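Local coordinates for globin protein (Ramazzottius varieornatus, PDB 5ZIQ) that binds heme with its iron coordinated on both sides by the protein, and as a globin may bind or carry oxygen, its physiological role being unknown, at residues F29-S34 with R152-W157; E48-L53 with E83-H88; T107-V112 with S159-K164. All coordinates share one frame; numbering follows the deposited sequence.

Contact 1 of 3, residues F29-S34 with R152-W157; sequences FSLVKS and RIYKIW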
loop_
_atom_site.group_PDB
_atom_site.type_symbol
_atom_site.label_atom_id
_atom_site.label_comp_id
_atom_site.label_asym_id
_atom_site.label_seq_id
_atom_site.Cartn_x
_atom_site.Cartn_y
_atom_site.Cartn_z
ATOM N N PHE A 29 -3.797 -3.185 -18.038
ATOM C CA PHE A 29 -4.974 -2.357 -18.256
ATOM C C PHE A 29 -6.039 -2.646 -17.202
ATOM O O PHE A 29 -6.653 -1.700 -16.681
ATOM C CB PHE A 29 -5.541 -2.570 -19.668
ATOM C CG PHE A 29 -6.728 -1.697 -19.964
ATOM C CD1 PHE A 29 -6.573 -0.312 -20.028
ATOM C CD2 PHE A 29 -8.000 -2.250 -20.136
ATOM C CE1 PHE A 29 -7.663 0.514 -20.309
ATOM C CE2 PHE A 29 -9.092 -1.435 -20.421
ATOM C CZ PHE A 29 -8.917 -0.054 -20.494
ATOM N N SER A 30 -6.216 -3.927 -16.842
ATOM C CA SER A 30 -7.191 -4.298 -15.794
ATOM C C SER A 30 -6.835 -3.626 -14.458
ATOM O O SER A 30 -7.713 -3.113 -13.745
ATOM C CB SER A 30 -7.266 -5.819 -15.628
ATOM O OG SER A 30 -7.852 -6.427 -16.772
ATOM N N LEU A 31 -5.550 -3.631 -14.114
ATOM C CA LEU A 31 -5.059 -2.938 -12.923
ATOM C C LEU A 31 -5.389 -1.434 -12.953
ATOM O O LEU A 31 -5.965 -0.912 -12.015
ATOM C CB LEU A 31 -3.546 -3.144 -12.754
ATOM C CG LEU A 31 -2.909 -2.258 -11.665
ATOM C CD1 LEU A 31 -3.317 -2.686 -10.266
ATOM C CD2 LEU A 31 -1.396 -2.202 -11.789
ATOM N N VAL A 32 -5.012 -0.758 -14.038
ATOM C CA VAL A 32 -5.222 0.682 -14.153
ATOM C C VAL A 32 -6.722 1.024 -14.057
ATOM O O VAL A 32 -7.090 1.971 -13.351
ATOM C CB VAL A 32 -4.541 1.231 -15.432
ATOM C CG1 VAL A 32 -4.899 2.694 -15.686
ATOM C CG2 VAL A 32 -3.035 1.071 -15.313
ATOM N N LYS A 33 -7.581 0.265 -14.758
ATOM C CA LYS A 33 -9.037 0.530 -14.693
ATOM C C LYS A 33 -9.590 0.331 -13.292
ATOM O O LYS A 33 -10.378 1.150 -12.801
ATOM C CB LYS A 33 -9.832 -0.388 -15.612
ATOM C CG LYS A 33 -9.892 -0.065 -17.080
ATOM C CD LYS A 33 -11.098 -0.811 -17.689
ATOM C CE LYS A 33 -11.030 -2.342 -17.544
ATOM N NZ LYS A 33 -11.975 -3.064 -18.450
ATOM N N SER A 34 -9.200 -0.771 -12.652
ATOM C CA SER A 34 -9.686 -1.092 -11.320
ATOM C C SER A 34 -9.215 -0.067 -10.293
ATOM O O SER A 34 -9.990 0.424 -9.456
ATOM C CB SER A 34 -9.199 -2.483 -10.930
ATOM O OG SER A 34 -9.552 -2.762 -9.600
ATOM N N ARG A 152 -6.288 -12.013 -8.523
ATOM C CA ARG A 152 -5.064 -12.608 -9.081
ATOM C C ARG A 152 -4.056 -11.508 -9.437
ATOM O O ARG A 152 -2.870 -11.586 -9.083
ATOM C CB ARG A 152 -5.397 -13.443 -10.322
ATOM C CG ARG A 152 -4.191 -14.057 -11.036
ATOM C CD ARG A 152 -4.613 -14.728 -12.337
ATOM N NE ARG A 152 -5.244 -13.836 -13.308
ATOM C CZ ARG A 152 -4.584 -13.026 -14.131
ATOM N NH1 ARG A 152 -3.261 -12.996 -14.161
ATOM N NH2 ARG A 152 -5.266 -12.234 -14.950
ATOM N N ILE A 153 -4.537 -10.491 -10.147
ATOM C CA ILE A 153 -3.652 -9.414 -10.642
ATOM C C ILE A 153 -3.101 -8.604 -9.472
ATOM O O ILE A 153 -1.891 -8.290 -9.439
ATOM C CB ILE A 153 -4.393 -8.494 -11.646
ATOM C CG1 ILE A 153 -4.692 -9.295 -12.924
ATOM C CG2 ILE A 153 -3.647 -7.163 -11.905
ATOM C CD1 ILE A 153 -5.722 -8.659 -13.835
ATOM N N TYR A 154 -3.971 -8.246 -8.521
ATOM C CA TYR A 154 -3.494 -7.497 -7.353
ATOM C C TYR A 154 -2.458 -8.267 -6.546
ATOM O O TYR A 154 -1.490 -7.673 -6.084
ATOM C CB TYR A 154 -4.648 -7.041 -6.441
ATOM C CG TYR A 154 -5.330 -5.758 -6.912
ATOM C CD1 TYR A 154 -4.622 -4.543 -6.991
ATOM C CD2 TYR A 154 -6.692 -5.757 -7.266
ATOM C CE1 TYR A 154 -5.252 -3.372 -7.424
ATOM C CE2 TYR A 154 -7.329 -4.573 -7.700
ATOM C CZ TYR A 154 -6.591 -3.399 -7.778
ATOM O OH TYR A 154 -7.208 -2.224 -8.190
ATOM N N LYS A 155 -2.619 -9.584 -6.428
ATOM C CA LYS A 155 -1.654 -10.376 -5.662
ATOM C C LYS A 155 -0.284 -10.306 -6.358
ATOM O O LYS A 155 0.730 -10.126 -5.676
ATOM C CB LYS A 155 -2.154 -11.803 -5.488
ATOM C CG LYS A 155 -3.223 -11.928 -4.404
ATOM C CD LYS A 155 -3.739 -13.356 -4.357
ATOM C CE LYS A 155 -4.763 -13.538 -3.240
ATOM N NZ LYS A 155 -5.366 -14.899 -3.253
ATOM N N ILE A 156 -0.263 -10.386 -7.697
ATOM C CA ILE A 156 1.004 -10.316 -8.436
ATOM C C ILE A 156 1.650 -8.943 -8.273
ATOM O O ILE A 156 2.857 -8.809 -7.975
ATOM C CB ILE A 156 0.784 -10.568 -9.951
ATOM C CG1 ILE A 156 0.296 -12.012 -10.180
ATOM C CG2 ILE A 156 2.070 -10.278 -10.744
ATOM C CD1 ILE A 156 -0.220 -12.282 -11.594
ATOM N N TRP A 157 0.844 -7.912 -8.495
ATOM C CA TRP A 157 1.375 -6.556 -8.513
ATOM C C TRP A 157 1.764 -6.095 -7.105
ATOM O O TRP A 157 2.835 -5.511 -6.912
ATOM C CB TRP A 157 0.353 -5.616 -9.167
ATOM C CG TRP A 157 0.763 -4.168 -9.150
ATOM C CD1 TRP A 157 1.617 -3.542 -10.008
ATOM C CD2 TRP A 157 0.307 -3.186 -8.235
ATOM N NE1 TRP A 157 1.711 -2.205 -9.688
ATOM C CE2 TRP A 157 0.920 -1.958 -8.594
ATOM C CE3 TRP A 157 -0.567 -3.220 -7.133
ATOM C CZ2 TRP A 157 0.692 -0.765 -7.884
ATOM C CZ3 TRP A 157 -0.803 -2.032 -6.430
ATOM C CH2 TRP A 157 -0.159 -0.824 -6.807
#
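Ser-34 OG and Tyr-154 OH share a hydrogen bond of 2.8 Å, the one polar link between helix segments 29-34 and 152-157; either hydroxyl could be the donor. The serine oxygen lies at the edge of the tyrosine ring, near its plane, on the CE2 side. With OG anti to the backbone N (chi1 175°), it faces the phenol, and CB of Ser-34 follows at 3.4 Å from the same OH. The bond gives two hydroxyls in a mostly apolar interface a partner in each other and ties the far end of the Tyr-154 side chain to the crossing helix.

Leu-31 carries the apolar part by dividing its two methyls between two rings. CD2 sits over one face of Trp-157 as a CH-pi contact, 3.7 Å from the centroid of the five-membered ring and only 9° off its normal. CD1 turns to Tyr-154 and meets CE1 at 3.5 Å, coming at the ring obliquely. The two methyls thus reach rings that lie in roughly perpendicular directions from the leucine. Nearer the backbone, its CB packs on CG2 of Ile-153, whose CD1 touches CB of Ser-30 at 3.7 Å.

The segment axes pass 10.3 Å apart at 98°, nearly perpendicular, and contact centres on Leu-31, with Tyr-154 and Ile-153 as its main partners. Leu-23 in the preceding loop touches both Leu-31 and Ile-153. Leu-138 and Leu-142 of helix 127-142 pack on Tyr-154, while Tyr-92, Ala-95 and Val-96 of helix 79-97 pack on Trp-157, joining the crossing to the globin core.

Contact 2 of 3, residues E48-L53 with E83-H88; sequences EMLLKL and EAALAH. With HEM (protoporphyrin IX containing Fe), chain E.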
loop_
_atom_site.group_PDB
_atom_site.type_symbol
_atom_site.label_atom_id
_atom_site.label_comp_id
_atom_site.label_asym_id
_atom_site.label_seq_id
_atom_site.Cartn_x
_atom_site.Cartn_y
_atom_site.Cartn_z
ATOM N N GLU A 48 -8.326 3.130 6.269
ATOM C CA GLU A 48 -8.787 1.738 6.357
ATOM C C GLU A 48 -7.602 0.783 6.497
ATOM O O GLU A 48 -7.613 -0.110 7.344
ATOM C CB GLU A 48 -9.619 1.361 5.125
ATOM C CG GLU A 48 -11.024 1.934 5.085
ATOM C CD GLU A 48 -11.814 1.459 3.878
ATOM O OE1 GLU A 48 -13.054 1.606 3.880
ATOM O OE2 GLU A 48 -11.200 0.935 2.922
ATOM N N MET A 49 -6.566 1.012 5.692
ATOM C CA MET A 49 -5.372 0.146 5.709
ATOM C C MET A 49 -4.703 0.130 7.055
ATOM O O MET A 49 -4.390 -0.962 7.565
ATOM C CB MET A 49 -4.371 0.576 4.666
ATOM C CG MET A 49 -4.914 0.398 3.267
ATOM S SD MET A 49 -3.837 1.135 2.046
ATOM C CE MET A 49 -2.446 0.068 2.381
ATOM N N LEU A 50 -4.445 1.321 7.609
ATOM C CA LEU A 50 -3.754 1.397 8.903
ATOM C C LEU A 50 -4.578 0.818 10.036
ATOM O O LEU A 50 -4.039 0.101 10.867
ATOM C CB LEU A 50 -3.291 2.814 9.250
ATOM C CG LEU A 50 -2.143 3.386 8.393
ATOM C CD1 LEU A 50 -1.761 4.759 8.918
ATOM C CD2 LEU A 50 -0.902 2.506 8.308
ATOM N N LEU A 51 -5.880 1.101 10.056
ATOM C CA LEU A 51 -6.760 0.507 11.063
ATOM C C LEU A 51 -6.761 -1.017 10.956
ATOM O O LEU A 51 -6.735 -1.699 11.990
ATOM C CB LEU A 51 -8.179 1.088 11.006
ATOM C CG LEU A 51 -8.250 2.585 11.313
ATOM C CD1 LEU A 51 -9.658 3.104 11.098
ATOM C CD2 LEU A 51 -7.702 2.966 12.699
ATOM N N LYS A 52 -6.721 -1.552 9.733
ATOM C CA LYS A 52 -6.649 -3.005 9.550
ATOM C C LYS A 52 -5.307 -3.547 10.050
ATOM O O LYS A 52 -5.259 -4.591 10.720
ATOM C CB LYS A 52 -6.926 -3.417 8.104
ATOM C CG LYS A 52 -7.026 -4.920 7.876
ATOM C CD LYS A 52 -8.232 -5.527 8.577
ATOM C CE LYS A 52 -8.558 -6.870 7.965
ATOM N NZ LYS A 52 -9.690 -7.525 8.669
ATOM N N LEU A 53 -4.221 -2.825 9.757
ATOM C CA LEU A 53 -2.902 -3.245 10.260
ATOM C C LEU A 53 -2.905 -3.416 11.773
ATOM O O LEU A 53 -2.362 -4.393 12.312
ATOM C CB LEU A 53 -1.828 -2.234 9.861
ATOM C CG LEU A 53 -0.385 -2.563 10.260
ATOM C CD1 LEU A 53 0.181 -3.775 9.518
ATOM C CD2 LEU A 53 0.492 -1.341 10.029
ATOM N N GLU A 83 -2.076 12.144 8.134
ATOM C CA GLU A 83 -0.757 12.200 7.479
ATOM C C GLU A 83 -0.213 10.796 7.254
ATOM O O GLU A 83 0.274 10.495 6.165
ATOM C CB GLU A 83 0.235 13.077 8.260
ATOM C CG GLU A 83 -0.145 14.554 8.194
ATOM C CD GLU A 83 0.444 15.410 9.310
ATOM O OE1 GLU A 83 0.298 16.645 9.224
ATOM O OE2 GLU A 83 1.015 14.878 10.289
ATOM N N ALA A 84 -0.313 9.938 8.276
ATOM C CA ALA A 84 0.206 8.573 8.170
ATOM C C ALA A 84 -0.588 7.739 7.161
ATOM O O ALA A 84 -0.015 6.964 6.393
ATOM C CB ALA A 84 0.227 7.904 9.541
ATOM N N ALA A 85 -1.899 7.941 7.152
ATOM C CA ALA A 85 -2.770 7.246 6.213
ATOM C C ALA A 85 -2.395 7.598 4.774
ATOM O O ALA A 85 -2.272 6.702 3.920
ATOM C CB ALA A 85 -4.223 7.574 6.506
ATOM N N LEU A 86 -2.167 8.897 4.521
ATOM C CA LEU A 86 -1.768 9.321 3.184
ATOM C C LEU A 86 -0.395 8.786 2.809
ATOM O O LEU A 86 -0.180 8.421 1.665
ATOM C CB LEU A 86 -1.822 10.839 3.051
ATOM C CG LEU A 86 -3.252 11.364 2.982
ATOM C CD1 LEU A 86 -3.243 12.873 3.193
ATOM C CD2 LEU A 86 -3.883 11.001 1.638
ATOM N N ALA A 87 0.524 8.708 3.788
ATOM C CA ALA A 87 1.863 8.169 3.509
ATOM C C ALA A 87 1.806 6.703 3.108
ATOM O O ALA A 87 2.590 6.264 2.266
ATOM C CB ALA A 87 2.785 8.353 4.716
ATOM N N HIS A 88 0.822 5.974 3.637
ATOM C CA HIS A 88 0.732 4.534 3.395
ATOM C C HIS A 88 -0.021 4.089 2.163
ATOM O O HIS A 88 0.186 2.991 1.660
ATOM C CB HIS A 88 0.375 3.803 4.685
ATOM C CG HIS A 88 1.541 3.818 5.610
ATOM N ND1 HIS A 88 1.854 4.927 6.363
ATOM C CD2 HIS A 88 2.600 2.983 5.711
ATOM C CE1 HIS A 88 3.024 4.757 6.941
ATOM N NE2 HIS A 88 3.508 3.589 6.550
HETATM C CHA HEM E . 6.857 6.093 7.088
HETATM C CHB HEM E . 5.234 2.312 9.619
HETATM C CHC HEM E . 5.066 -0.199 5.412
HETATM C CHD HEM E . 4.962 4.067 3.111
HETATM C C1A HEM E . 6.507 5.276 8.136
HETATM C C2A HEM E . 6.694 5.586 9.506
HETATM C C3A HEM E . 6.239 4.522 10.226
HETATM C C4A HEM E . 5.759 3.553 9.312
HETATM C CMA HEM E . 6.220 4.408 11.727
HETATM C CAA HEM E . 7.291 6.866 10.046
HETATM C CBA HEM E . 6.279 7.634 10.907
HETATM C CGA HEM E . 5.169 8.180 10.050
HETATM O O1A HEM E . 5.439 8.796 8.996
HETATM O O2A HEM E . 3.979 8.016 10.384
HETATM C C1B HEM E . 5.101 1.268 8.686
HETATM C C2B HEM E . 4.828 -0.079 9.034
HETATM C C3B HEM E . 4.780 -0.805 7.877
HETATM C C4B HEM E . 5.017 0.148 6.770
HETATM C CMB HEM E . 4.650 -0.606 10.440
HETATM C CAB HEM E . 4.529 -2.246 7.734
HETATM C CBB HEM E . 3.539 -2.811 8.424
HETATM C C1C HEM E . 4.922 0.740 4.401
HETATM C C2C HEM E . 4.499 0.506 3.090
HETATM C C3C HEM E . 4.450 1.739 2.446
HETATM C C4C HEM E . 4.851 2.726 3.375
HETATM C CMC HEM E . 4.158 -0.835 2.495
HETATM C CAC HEM E . 4.050 2.040 1.060
HETATM C CBC HEM E . 3.839 1.097 0.165
HETATM C C1D HEM E . 5.541 4.934 4.037
HETATM C C2D HEM E . 5.910 6.309 3.656
HETATM C C3D HEM E . 6.436 6.874 4.759
HETATM C C4D HEM E . 6.393 5.838 5.809
HETATM C CMD HEM E . 5.727 6.940 2.292
HETATM C CAD HEM E . 6.971 8.287 4.887
HETATM C CBD HEM E . 8.491 8.229 4.803
HETATM C CGD HEM E . 9.102 9.604 4.925
HETATM O O1D HEM E . 8.385 10.614 4.770
HETATM O O2D HEM E . 10.326 9.732 5.177
HETATM N NA HEM E . 5.969 4.017 8.031
HETATM N NB HEM E . 5.219 1.329 7.359
HETATM N NC HEM E . 5.142 2.084 4.543
HETATM N ND HEM E . 5.846 4.698 5.332
HETATM FE FE HEM E . 5.562 3.082 6.308
#
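Helix segments 48-53 and 83-88 cross almost perpendicularly, at 98°, with their axes 9.4 Å apart and Leu-50 and Ala-85 as the closest CA pair, at 6.5 Å. Small alanines on the second helix let Leu-50 come down onto its backbone: CD1 lies 3.6 Å from Ala-85 N and also touches CB of Ala-84. The other methyl, CD2, rests over one face of the His-88 imidazole, 3.9 Å from CG, while heme atom C1D lies over the opposite face. An alanine in place of Leu-50 would probably leave that imidazole face without its methyl cover and open a gap above Ala-84 and Ala-85. Met-49, bent at chi3, brings CE to the backbone O of His-88.

The imidazole is fixed at both nitrogens. ND1 donates to Ala-84 O, 2.8 Å away and in the ring plane, with a nearly straight N-H...O angle of 166°; NE2 binds the heme iron at 2.1 Å. The carbonyl partner would probably make the imidazole a somewhat stronger ligand. His-116 supplies the other axial nitrogen, completing the bis-histidyl site characteristic of hexacoordinated globins.

Contact 3 of 3, residues T107-V112 with S159-K164; sequences TNLKRV and SWTTEK. With HEM (protoporphyrin IX containing Fe), chain E; SO4 (sulfate ion), chain G.
Leu-109 packs its side chain against three residues of segment 159-164, and this is the tight part of the contact. Its CB meets CB of Lys-164 at 3.9 Å. Its CD1 reaches CZ3 of Trp-160, also at 3.9 Å, and lies 4.1 Å from CB of Thr-161. The leucine and tryptophan side chains cross at about a right angle. Thr-161 turns its hydroxyl back to Ile-158 O within its own helix, which leaves carbon to meet the leucine.

Toward solvent the contact thins. Lys-110 offers only its CG, 3.6 Å from Lys-164 O. In Lys-164 a bend at chi2 (-50°) turns CD back; CE lies over one face of the Trp-160 ring, offset toward the rim. NZ forms a salt bridge with Glu-163 OE2 at 3.3 Å, its hydrogen bond weak, and a long, weak ion pair with Glu-167.

The segment axes approach to 8.9 Å at 63°. Val-112 CG1 touches the heme, and Val-112 O accepts a hydrogen bond from ND1 of the axial ligand His-116, making helix 102-115 part of the heme pocket wall. Leu-105 and Leu-106 of that helix extend the packing on Trp-160, Tyr-92 of helix 79-97 touches Thr-161, and Ile-165 of helix 148-170 touches Leu-109 and Val-112.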
loop_
_atom_site.group_PDB
_atom_site.type_symbol
_atom_site.label_atom_id
_atom_site.label_comp_id
_atom_site.label_asym_id
_atom_site.label_seq_id
_atom_site.Cartn_x
_atom_site.Cartn_y
_atom_site.Cartn_z
ATOM N N THR A 107 12.621 3.828 -8.710
ATOM C CA THR A 107 13.164 4.901 -7.869
ATOM C C THR A 107 12.209 5.163 -6.687
ATOM O O THR A 107 12.630 5.217 -5.518
ATOM C CB THR A 107 13.342 6.176 -8.716
ATOM O OG1 THR A 107 14.367 5.939 -9.691
ATOM C CG2 THR A 107 13.719 7.402 -7.832
ATOM N N ASN A 108 10.921 5.269 -6.992
ATOM C CA ASN A 108 9.938 5.640 -5.972
ATOM C C ASN A 108 9.757 4.546 -4.938
ATOM O O ASN A 108 9.736 4.832 -3.734
ATOM C CB ASN A 108 8.605 5.999 -6.626
ATOM C CG ASN A 108 8.662 7.306 -7.390
ATOM O OD1 ASN A 108 9.497 8.168 -7.107
ATOM N ND2 ASN A 108 7.781 7.452 -8.374
ATOM N N LEU A 109 9.655 3.290 -5.391
ATOM C CA LEU A 109 9.461 2.188 -4.447
ATOM C C LEU A 109 10.696 1.927 -3.597
ATOM O O LEU A 109 10.579 1.671 -2.392
ATOM C CB LEU A 109 8.991 0.927 -5.160
ATOM C CG LEU A 109 7.598 1.034 -5.800
ATOM C CD1 LEU A 109 7.417 -0.166 -6.717
ATOM C CD2 LEU A 109 6.492 1.120 -4.737
ATOM N N LYS A 110 11.891 1.998 -4.191
ATOM C CA LYS A 110 13.095 1.798 -3.375
ATOM C C LYS A 110 13.247 2.910 -2.337
ATOM O O LYS A 110 13.653 2.636 -1.211
ATOM C CB LYS A 110 14.356 1.671 -4.249
ATOM C CG LYS A 110 14.353 0.407 -5.102
ATOM C CD LYS A 110 15.506 0.367 -6.087
ATOM C CE LYS A 110 15.246 -0.680 -7.155
ATOM N NZ LYS A 110 16.381 -0.782 -8.112
ATOM N N ARG A 111 12.863 4.146 -2.678
ATOM C CA ARG A 111 12.872 5.225 -1.682
ATOM C C ARG A 111 11.981 4.906 -0.460
ATOM O O ARG A 111 12.409 5.101 0.683
ATOM C CB ARG A 111 12.454 6.550 -2.304
ATOM C CG ARG A 111 12.326 7.677 -1.274
ATOM C CD ARG A 111 12.197 9.041 -1.890
ATOM N NE ARG A 111 13.483 9.462 -2.420
ATOM C CZ ARG A 111 13.758 9.666 -3.703
ATOM N NH1 ARG A 111 12.830 9.495 -4.638
ATOM N NH2 ARG A 111 14.985 10.040 -4.046
ATOM N N VAL A 112 10.777 4.376 -0.701
ATOM C CA VAL A 112 9.860 4.012 0.396
ATOM C C VAL A 112 10.577 3.043 1.334
ATOM O O VAL A 112 10.554 3.215 2.552
ATOM C CB VAL A 112 8.583 3.341 -0.151
ATOM C CG1 VAL A 112 7.734 2.760 0.973
ATOM C CG2 VAL A 112 7.757 4.333 -0.961
ATOM N N SER A 159 2.651 -7.966 -4.585
ATOM C CA SER A 159 3.877 -8.723 -4.259
ATOM C C SER A 159 5.121 -8.100 -4.893
ATOM O O SER A 159 6.143 -7.928 -4.228
ATOM C CB SER A 159 3.754 -10.187 -4.686
ATOM O OG SER A 159 2.836 -10.854 -3.849
ATOM N N TRP A 160 5.006 -7.730 -6.166
ATOM C CA TRP A 160 6.127 -7.150 -6.895
ATOM C C TRP A 160 6.527 -5.807 -6.264
ATOM O O TRP A 160 7.722 -5.553 -6.038
ATOM C CB TRP A 160 5.751 -7.009 -8.363
ATOM C CG TRP A 160 6.809 -6.391 -9.225
ATOM C CD1 TRP A 160 7.803 -7.050 -9.904
ATOM C CD2 TRP A 160 6.969 -5.009 -9.520
ATOM N NE1 TRP A 160 8.580 -6.146 -10.599
ATOM C CE2 TRP A 160 8.083 -4.892 -10.388
ATOM C CE3 TRP A 160 6.276 -3.843 -9.141
ATOM C CZ2 TRP A 160 8.532 -3.663 -10.878
ATOM C CZ3 TRP A 160 6.722 -2.619 -9.632
ATOM C CH2 TRP A 160 7.841 -2.537 -10.488
ATOM N N THR A 161 5.545 -4.957 -5.943
ATOM C CA THR A 161 5.888 -3.699 -5.254
ATOM C C THR A 161 6.606 -3.937 -3.930
ATOM O O THR A 161 7.561 -3.219 -3.631
ATOM C CB THR A 161 4.679 -2.747 -5.007
ATOM O OG1 THR A 161 3.758 -3.313 -4.057
ATOM C CG2 THR A 161 3.966 -2.447 -6.306
ATOM N N THR A 162 6.162 -4.920 -3.137
ATOM C CA THR A 162 6.825 -5.219 -1.842
ATOM C C THR A 162 8.280 -5.606 -2.027
ATOM O O THR A 162 9.145 -5.175 -1.241
ATOM C CB THR A 162 6.097 -6.341 -1.103
ATOM O OG1 THR A 162 4.808 -5.863 -0.770
ATOM C CG2 THR A 162 6.825 -6.777 0.218
ATOM N N GLU A 163 8.539 -6.429 -3.043
ATOM C CA GLU A 163 9.901 -6.825 -3.352
ATOM C C GLU A 163 10.779 -5.599 -3.632
ATOM O O GLU A 163 11.908 -5.532 -3.141
ATOM C CB GLU A 163 9.914 -7.835 -4.495
ATOM C CG GLU A 163 11.203 -8.636 -4.606
ATOM C CD GLU A 163 12.298 -7.931 -5.380
ATOM O OE1 GLU A 163 13.467 -8.007 -4.928
ATOM O OE2 GLU A 163 12.005 -7.321 -6.438
ATOM N N LYS A 164 10.247 -4.614 -4.355
ATOM C CA LYS A 164 11.047 -3.417 -4.676
ATOM C C LYS A 164 11.254 -2.539 -3.458
ATOM O O LYS A 164 12.338 -1.978 -3.267
ATOM C CB LYS A 164 10.442 -2.606 -5.836
ATOM C CG LYS A 164 10.247 -3.401 -7.120
ATOM C CD LYS A 164 11.505 -4.166 -7.520
ATOM C CE LYS A 164 11.287 -4.940 -8.815
ATOM N NZ LYS A 164 12.507 -5.665 -9.259
HETATM C CHA HEM E . 6.857 6.093 7.088
HETATM C CHB HEM E . 5.234 2.312 9.619
HETATM C CHC HEM E . 5.066 -0.199 5.412
HETATM C CHD HEM E . 4.962 4.067 3.111
HETATM C C1A HEM E . 6.507 5.276 8.136
HETATM C C2A HEM E . 6.694 5.586 9.506
HETATM C C3A HEM E . 6.239 4.522 10.226
HETATM C C4A HEM E . 5.759 3.553 9.312
HETATM C CMA HEM E . 6.220 4.408 11.727
HETATM C CAA HEM E . 7.291 6.866 10.046
HETATM C CBA HEM E . 6.279 7.634 10.907
HETATM C CGA HEM E . 5.169 8.180 10.050
HETATM O O1A HEM E . 5.439 8.796 8.996
HETATM O O2A HEM E . 3.979 8.016 10.384
HETATM C C1B HEM E . 5.101 1.268 8.686
HETATM C C2B HEM E . 4.828 -0.079 9.034
HETATM C C3B HEM E . 4.780 -0.805 7.877
HETATM C C4B HEM E . 5.017 0.148 6.770
HETATM C CMB HEM E . 4.650 -0.606 10.440
HETATM C CAB HEM E . 4.529 -2.246 7.734
HETATM C CBB HEM E . 3.539 -2.811 8.424
HETATM C C1C HEM E . 4.922 0.740 4.401
HETATM C C2C HEM E . 4.499 0.506 3.090
HETATM C C3C HEM E . 4.450 1.739 2.446
HETATM C C4C HEM E . 4.851 2.726 3.375
HETATM C CMC HEM E . 4.158 -0.835 2.495
HETATM C CAC HEM E . 4.050 2.040 1.060
HETATM C CBC HEM E . 3.839 1.097 0.165
HETATM C C1D HEM E . 5.541 4.934 4.037
HETATM C C2D HEM E . 5.910 6.309 3.656
HETATM C C3D HEM E . 6.436 6.874 4.759
HETATM C C4D HEM E . 6.393 5.838 5.809
HETATM C CMD HEM E . 5.727 6.940 2.292
HETATM C CAD HEM E . 6.971 8.287 4.887
HETATM C CBD HEM E . 8.491 8.229 4.803
HETATM C CGD HEM E . 9.102 9.604 4.925
HETATM O O1D HEM E . 8.385 10.614 4.770
HETATM O O2D HEM E . 10.326 9.732 5.177
HETATM N NA HEM E . 5.969 4.017 8.031
HETATM N NB HEM E . 5.219 1.329 7.359
HETATM N NC HEM E . 5.142 2.084 4.543
HETATM N ND HEM E . 5.846 4.698 5.332
HETATM FE FE HEM E . 5.562 3.082 6.308
HETATM S S SO4 G . 16.515 9.801 -0.233
HETATM O O1 SO4 G . 16.515 9.366 -1.648
HETATM O O2 SO4 G . 15.779 8.820 0.597
HETATM O O3 SO4 G . 17.916 9.895 0.245
HETATM O O4 SO4 G . 15.848 11.123 -0.122
#

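Overall arrangement
The three contacts tie together an all-helical globin fold. Along the chain, contact 2 is nested inside the loop closed by contact 1 and is finished before contact 3 begins, whereas contacts 1 and 3 interlock, their segments alternating. Helix 148-170 serves both of these: 152-157 packs on helix 25-38 and 159-164 on helix 102-115, the centres of contacts 1 and 3 lying about 16 Å apart. Contact 2, between helices 42-56 and 79-97, has its centre about 21 Å from that of contact 1 and about 17 Å from that of contact 3, across the chain's centre from each. Contacts 2 and 3 both touch the heme, whereas contact 1 joins the first and last helices away from the iron.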